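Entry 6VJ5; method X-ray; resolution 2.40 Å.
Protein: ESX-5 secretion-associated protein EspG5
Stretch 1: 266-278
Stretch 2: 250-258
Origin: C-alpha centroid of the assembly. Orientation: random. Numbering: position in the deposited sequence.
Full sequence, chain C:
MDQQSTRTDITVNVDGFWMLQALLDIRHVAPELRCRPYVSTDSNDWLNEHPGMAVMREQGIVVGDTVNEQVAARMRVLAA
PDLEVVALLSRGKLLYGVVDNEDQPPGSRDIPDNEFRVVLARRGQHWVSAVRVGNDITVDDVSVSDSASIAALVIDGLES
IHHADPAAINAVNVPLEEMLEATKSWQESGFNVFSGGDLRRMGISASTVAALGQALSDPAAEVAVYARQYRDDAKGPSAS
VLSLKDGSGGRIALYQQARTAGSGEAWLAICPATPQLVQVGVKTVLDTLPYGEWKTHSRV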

ATOM      1  N   ALA C 266      38.733   5.764   2.562  1.00 64.14           N
ATOM      2  CA  ALA C 266      38.468   5.459   3.959  1.00 58.85           C
ATOM      3  C   ALA C 266      39.329   4.298   4.447  1.00 60.14           C
ATOM      4  O   ALA C 266      39.930   3.563   3.661  1.00 54.12           O
ATOM      5  CB  ALA C 266      36.984   5.129   4.161  1.00 70.35           C
ATOM      6  N   TRP C 267      39.358   4.129   5.769  1.00 55.68           N
ATOM      7  CA  TRP C 267      40.166   3.111   6.431  1.00 53.77           C
ATOM      8  C   TRP C 267      39.273   2.173   7.231  1.00 50.62           C
ATOM      9  O   TRP C 267      38.391   2.629   7.966  1.00 43.94           O
ATOM     10  CB  TRP C 267      41.206   3.755   7.359  1.00 61.16           C
ATOM     11  CG  TRP C 267      42.233   4.550   6.624  1.00 63.99           C
ATOM     12  CD1 TRP C 267      42.124   5.844   6.208  1.00 61.63           C
ATOM     13  CD2 TRP C 267      43.526   4.101   6.204  1.00 70.04           C
ATOM     14  NE1 TRP C 267      43.267   6.228   5.552  1.00 73.63           N
ATOM     15  CE2 TRP C 267      44.145   5.176   5.537  1.00 75.69           C
ATOM     16  CE3 TRP C 267      44.221   2.895   6.326  1.00 69.24           C
ATOM     17  CZ2 TRP C 267      45.424   5.083   4.995  1.00 73.47           C
ATOM     18  CZ3 TRP C 267      45.492   2.803   5.785  1.00 57.21           C
ATOM     19  CH2 TRP C 267      46.079   3.890   5.129  1.00 67.43           C
ATOM     20  N   LEU C 268      39.509   0.870   7.090  1.00 44.49           N
ATOM     21  CA  LEU C 268      38.821  -0.149   7.873  1.00 52.50           C
ATOM     22  C   LEU C 268      39.745  -0.622   8.987  1.00 56.06           C
ATOM     23  O   LEU C 268      40.895  -0.994   8.732  1.00 56.76           O
ATOM     24  CB  LEU C 268      38.399  -1.331   6.998  1.00 46.67           C
ATOM     25  CG  LEU C 268      37.524  -2.385   7.685  1.00 53.81           C
ATOM     26  CD1 LEU C 268      36.114  -1.855   7.944  1.00 50.67           C
ATOM     27  CD2 LEU C 268      37.474  -3.675   6.873  1.00 57.25           C
ATOM     28  N   ALA C 269      39.244  -0.589  10.216  1.00 54.25           N
ATOM     29  CA  ALA C 269      39.973  -1.083  11.371  1.00 48.07           C
ATOM     30  C   ALA C 269      39.636  -2.551  11.582  1.00 57.02           C
ATOM     31  O   ALA C 269      38.459  -2.923  11.625  1.00 60.88           O
ATOM     32  CB  ALA C 269      39.619  -0.276  12.620  1.00 59.61           C
ATOM     33  N   ILE C 270      40.668  -3.381  11.685  1.00 61.04           N
ATOM     34  CA  ILE C 270      40.525  -4.804  11.971  1.00 51.28           C
ATOM     35  C   ILE C 270      41.131  -5.031  13.346  1.00 51.82           C
ATOM     36  O   ILE C 270      42.335  -4.826  13.538  1.00 54.49           O
ATOM     37  CB  ILE C 270      41.205  -5.677  10.907  1.00 54.17           C
ATOM     38  CG1 ILE C 270      40.679  -5.305   9.521  1.00 53.36           C
ATOM     39  CG2 ILE C 270      40.946  -7.151  11.198  1.00 43.34           C
ATOM     40  CD1 ILE C 270      41.466  -5.922   8.386  1.00 61.11           C
ATOM     41  N   CYS C 271      40.302  -5.438  14.300  1.00 52.47           N
ATOM     42  CA  CYS C 271      40.665  -5.430  15.707  1.00 52.24           C
ATOM     43  C   CYS C 271      40.164  -6.691  16.388  1.00 58.36           C
ATOM     44  O   CYS C 271      39.200  -7.311  15.924  1.00 54.33           O
ATOM     45  CB  CYS C 271      40.067  -4.204  16.417  1.00 50.27           C
ATOM     46  SG  CYS C 271      40.707  -2.616  15.833  1.00 81.53           S
ATOM     47  N   PRO C 272      40.814  -7.109  17.473  1.00 59.72           N
ATOM     48  CA  PRO C 272      40.217  -8.140  18.327  1.00 58.60           C
ATOM     49  C   PRO C 272      39.087  -7.534  19.139  1.00 55.41           C
ATOM     50  O   PRO C 272      39.193  -6.414  19.643  1.00 54.76           O
ATOM     51  CB  PRO C 272      41.380  -8.590  19.215  1.00 57.63           C
ATOM     52  CG  PRO C 272      42.256  -7.376  19.312  1.00 59.58           C
ATOM     53  CD  PRO C 272      42.116  -6.638  17.989  1.00 59.12           C
ATOM     54  N   ALA C 273      37.991  -8.280  19.257  1.00 66.00           N
ATOM     55  CA  ALA C 273      36.789  -7.753  19.889  1.00 64.02           C
ATOM     56  C   ALA C 273      36.924  -7.642  21.401  1.00 57.08           C
ATOM     57  O   ALA C 273      36.127  -8.225  22.144  1.00 62.55           O
ATOM     58  CB  ALA C 273      35.586  -8.633  19.537  1.00 60.22           C
ATOM     59  N   THR C 274      37.912  -6.883  21.871  1.00 67.36           N
ATOM     60  CA  THR C 274      38.036  -6.647  23.299  1.00 71.71           C
ATOM     61  C   THR C 274      36.903  -5.740  23.775  1.00 78.10           C
ATOM     62  O   THR C 274      36.435  -4.879  23.025  1.00 75.72           O
ATOM     63  CB  THR C 274      39.373  -5.991  23.640  1.00 65.36           C
ATOM     64  OG1 THR C 274      39.439  -4.689  23.039  1.00 82.87           O
ATOM     65  CG2 THR C 274      40.530  -6.840  23.145  1.00 69.74           C
ATOM     66  N   PRO C 275      36.450  -5.903  25.020  1.00 79.00           N
ATOM     67  CA  PRO C 275      35.418  -4.985  25.534  1.00 79.09           C
ATOM     68  C   PRO C 275      35.767  -3.524  25.309  1.00 78.22           C
ATOM     69  O   PRO C 275      34.872  -2.713  25.037  1.00 81.60           O
ATOM     70  CB  PRO C 275      35.347  -5.336  27.026  1.00 71.56           C
ATOM     71  CG  PRO C 275      35.799  -6.770  27.095  1.00 66.91           C
ATOM     72  CD  PRO C 275      36.862  -6.903  26.024  1.00 72.63           C
ATOM     73  N   GLN C 276      37.050  -3.164  25.392  1.00 68.59           N
ATOM     74  CA  GLN C 276      37.430  -1.774  25.169  1.00 72.96           C
ATOM     75  C   GLN C 276      37.325  -1.397  23.696  1.00 81.87           C
ATOM     76  O   GLN C 276      36.815  -0.321  23.365  1.00 86.81           O
ATOM     77  CB  GLN C 276      38.849  -1.519  25.673  1.00 79.93           C
ATOM     78  CG  GLN C 276      39.272  -0.057  25.583  1.00 87.58           C
ATOM     79  CD  GLN C 276      40.731   0.116  25.191  1.00 97.40           C
ATOM     80  OE1 GLN C 276      41.073   1.012  24.421  1.00 91.54           O
ATOM     81  NE2 GLN C 276      41.595  -0.742  25.723  1.00 93.25           N
ATOM     82  N   LEU C 277      37.807  -2.260  22.798  1.00 80.02           N
ATOM     83  CA  LEU C 277      37.776  -1.927  21.378  1.00 79.35           C
ATOM     84  C   LEU C 277      36.362  -1.989  20.818  1.00 70.96           C
ATOM     85  O   LEU C 277      36.034  -1.239  19.893  1.00 61.78           O
ATOM     86  CB  LEU C 277      38.699  -2.860  20.602  1.00 67.19           C
ATOM     87  CG  LEU C 277      40.186  -2.611  20.850  1.00 77.12           C
ATOM     88  CD1 LEU C 277      41.023  -3.730  20.256  1.00 82.71           C
ATOM     89  CD2 LEU C 277      40.612  -1.269  20.273  1.00 74.14           C
ATOM     90  N   VAL C 278      35.519  -2.874  21.354  1.00 68.41           N
ATOM     91  CA  VAL C 278      34.106  -2.851  20.987  1.00 64.43           C
ATOM     92  C   VAL C 278      33.474  -1.538  21.430  1.00 69.44           C
ATOM     93  O   VAL C 278      32.600  -0.990  20.749  1.00 75.26           O
ATOM     94  CB  VAL C 278      33.375  -4.065  21.586  1.00 70.51           C
ATOM     95  CG1 VAL C 278      31.878  -3.961  21.328  1.00 66.21           C
ATOM     96  CG2 VAL C 278      33.927  -5.353  20.998  1.00 65.78           C
TER
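Stretch 2 (250-258) GRIALYQQA

Neighbouring antiparallel strands are held by their backbones and distinguished by their side chains, and this pair from EspG5 illustrates both halves of that rule. Stretch 2 is extended from Gly-250 onward and runs against strand 267-272 with an angle of 162° between the two N-to-C directions, the axes approaching to 4.5 Å. The register places Gln-256 across from Leu-268, Tyr-255 across from Ala-269, Leu-254 across from Ile-270 and Ala-253 across from Cys-271.

Tyr-255 covers the most surface. Its backbone forms a two-way pair with Ala-269: Ala-269 N donates to Tyr-255 O at 2.7 Å, and Tyr-255 N donates to Ala-269 O at 3.2 Å. With chi1 in the p well, the phenol leans back over the partner strand, so that Ala-269 CB lies 3.6 Å from Tyr-255 CZ and over one face of the ring, a CH-pi contact. Ala-269 CB is 3.8 Å from the centroid of the Tyr-255 ring, 19° off the ring normal. Farther along, Cys-271 SG approaches the same ring obliquely, 4.2 Å from Tyr-255 CE2.

Ala-253 repeats the pattern two residues earlier. Ala-253 N donates to Cys-271 O at 2.9 Å, and Cys-271 N returns a bond to Ala-253 O at 3.0 Å. Beyond the strand, Ala-273 N still reaches Arg-251 O at 3.1 Å, while Ala-273 CB packs 3.4 Å from Arg-251 CG and 4.3 Å from Ala-253 CB. At the other end, Gln-257 N donates to Trp-267 O at 3.3 Å.

Alternation sends the intervening residues to the opposite face of the sheet. There Leu-254 CD2 sits 3.7 Å from Ile-270 CG1 and 4.4 Å from Leu-268 CD2, giving an aliphatic layer behind the tyrosine and alanine face.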

ATOM      1  N   GLY C 250      38.162 -16.939  17.358  1.00 55.60           N
ATOM      2  CA  GLY C 250      37.707 -15.905  18.267  1.00 59.01           C
ATOM      3  C   GLY C 250      36.863 -14.855  17.565  1.00 63.83           C
ATOM      4  O   GLY C 250      36.579 -14.928  16.368  1.00 49.66           O
ATOM      5  N   ARG C 251      36.478 -13.859  18.364  1.00 62.95           N
ATOM      6  CA  ARG C 251      35.573 -12.807  17.926  1.00 59.07           C
ATOM      7  C   ARG C 251      36.357 -11.604  17.425  1.00 52.01           C
ATOM      8  O   ARG C 251      37.226 -11.081  18.131  1.00 50.44           O
ATOM      9  CB  ARG C 251      34.656 -12.389  19.074  1.00 54.48           C
ATOM     10  CG  ARG C 251      33.658 -11.300  18.713  1.00 53.65           C
ATOM     11  CD  ARG C 251      32.702 -11.062  19.864  1.00 49.69           C
ATOM     12  NE  ARG C 251      31.857 -12.228  20.107  1.00 53.33           N
ATOM     13  CZ  ARG C 251      31.298 -12.514  21.276  1.00 60.06           C
ATOM     14  NH1 ARG C 251      31.504 -11.716  22.320  1.00 53.76           N
ATOM     15  NH2 ARG C 251      30.537 -13.596  21.402  1.00 55.36           N
ATOM     16  N   ILE C 252      36.029 -11.160  16.214  1.00 56.32           N
ATOM     17  CA  ILE C 252      36.716 -10.058  15.552  1.00 49.80           C
ATOM     18  C   ILE C 252      35.756  -8.887  15.405  1.00 53.31           C
ATOM     19  O   ILE C 252      34.538  -9.062  15.271  1.00 51.68           O
ATOM     20  CB  ILE C 252      37.259 -10.489  14.173  1.00 59.17           C
ATOM     21  CG1 ILE C 252      38.090 -11.767  14.309  1.00 64.36           C
ATOM     22  CG2 ILE C 252      38.074  -9.372  13.546  1.00 68.40           C
ATOM     23  CD1 ILE C 252      38.652 -12.287  12.998  1.00 77.44           C
ATOM     24  N   ALA C 253      36.318  -7.680  15.422  1.00 52.74           N
ATOM     25  CA  ALA C 253      35.563  -6.446  15.262  1.00 44.79           C
ATOM     26  C   ALA C 253      36.093  -5.688  14.057  1.00 49.75           C
ATOM     27  O   ALA C 253      37.304  -5.489  13.931  1.00 51.38           O
ATOM     28  CB  ALA C 253      35.662  -5.567  16.512  1.00 51.78           C
ATOM     29  N   LEU C 254      35.185  -5.254  13.186  1.00 53.52           N
ATOM     30  CA  LEU C 254      35.528  -4.496  11.993  1.00 51.24           C
ATOM     31  C   LEU C 254      34.718  -3.212  11.969  1.00 48.01           C
ATOM     32  O   LEU C 254      33.514  -3.224  12.245  1.00 45.86           O
ATOM     33  CB  LEU C 254      35.247  -5.302  10.723  1.00 51.48           C
ATOM     34  CG  LEU C 254      35.882  -6.689  10.656  1.00 53.22           C
ATOM     35  CD1 LEU C 254      35.069  -7.599   9.756  1.00 60.12           C
ATOM     36  CD2 LEU C 254      37.309  -6.575  10.149  1.00 58.61           C
ATOM     37  N   TYR C 255      35.372  -2.109  11.625  1.00 44.36           N
ATOM     38  CA  TYR C 255      34.655  -0.848  11.525  1.00 49.71           C
ATOM     39  C   TYR C 255      35.526   0.182  10.828  1.00 48.21           C
ATOM     40  O   TYR C 255      36.756   0.115  10.886  1.00 46.73           O
ATOM     41  CB  TYR C 255      34.245  -0.336  12.908  1.00 44.62           C
ATOM     42  CG  TYR C 255      35.419  -0.041  13.814  1.00 55.82           C
ATOM     43  CD1 TYR C 255      36.046   1.197  13.785  1.00 52.50           C
ATOM     44  CD2 TYR C 255      35.902  -0.999  14.698  1.00 53.71           C
ATOM     45  CE1 TYR C 255      37.115   1.474  14.608  1.00 59.35           C
ATOM     46  CE2 TYR C 255      36.975  -0.728  15.527  1.00 59.43           C
ATOM     47  CZ  TYR C 255      37.576   0.511  15.477  1.00 59.98           C
ATOM     48  OH  TYR C 255      38.644   0.792  16.295  1.00 75.80           O
ATOM     49  N   GLN C 256      34.870   1.128  10.162  1.00 53.74           N
ATOM     50  CA  GLN C 256      35.562   2.276   9.601  1.00 57.14           C
ATOM     51  C   GLN C 256      35.860   3.287  10.700  1.00 64.29           C
ATOM     52  O   GLN C 256      35.151   3.370  11.707  1.00 63.61           O
ATOM     53  CB  GLN C 256      34.720   2.937   8.510  1.00 60.25           C
ATOM     54  CG  GLN C 256      34.801   2.252   7.163  1.00 58.89           C
ATOM     55  CD  GLN C 256      33.759   2.766   6.191  1.00 50.95           C
ATOM     56  OE1 GLN C 256      33.994   3.721   5.447  1.00 53.59           O
ATOM     57  NE2 GLN C 256      32.596   2.136   6.194  1.00 52.06           N
ATOM     58  N   GLN C 257      36.918   4.060  10.501  1.00 63.68           N
ATOM     59  CA  GLN C 257      37.258   5.154  11.395  1.00 74.22           C
ATOM     60  C   GLN C 257      36.854   6.478  10.761  1.00 67.96           C
ATOM     61  O   GLN C 257      36.778   6.602   9.537  1.00 66.01           O
ATOM     62  CB  GLN C 257      38.752   5.144  11.710  1.00 72.81           C
ATOM     63  CG  GLN C 257      39.143   4.011  12.634  1.00 69.24           C
ATOM     64  CD  GLN C 257      40.608   4.023  12.974  1.00 78.53           C
ATOM     65  OE1 GLN C 257      41.420   4.588  12.241  1.00 93.50           O
ATOM     66  NE2 GLN C 257      40.960   3.403  14.095  1.00 91.65           N
ATOM     67  N   ALA C 258      36.581   7.464  11.615  1.00 75.74           N
ATOM     68  CA  ALA C 258      36.120   8.767  11.150  1.00 70.36           C
ATOM     69  C   ALA C 258      37.069   9.341  10.106  1.00 78.76           C
ATOM     70  O   ALA C 258      38.288   9.359  10.295  1.00 72.95           O
ATOM     71  CB  ALA C 258      35.994   9.724  12.337  1.00 71.97           C
TER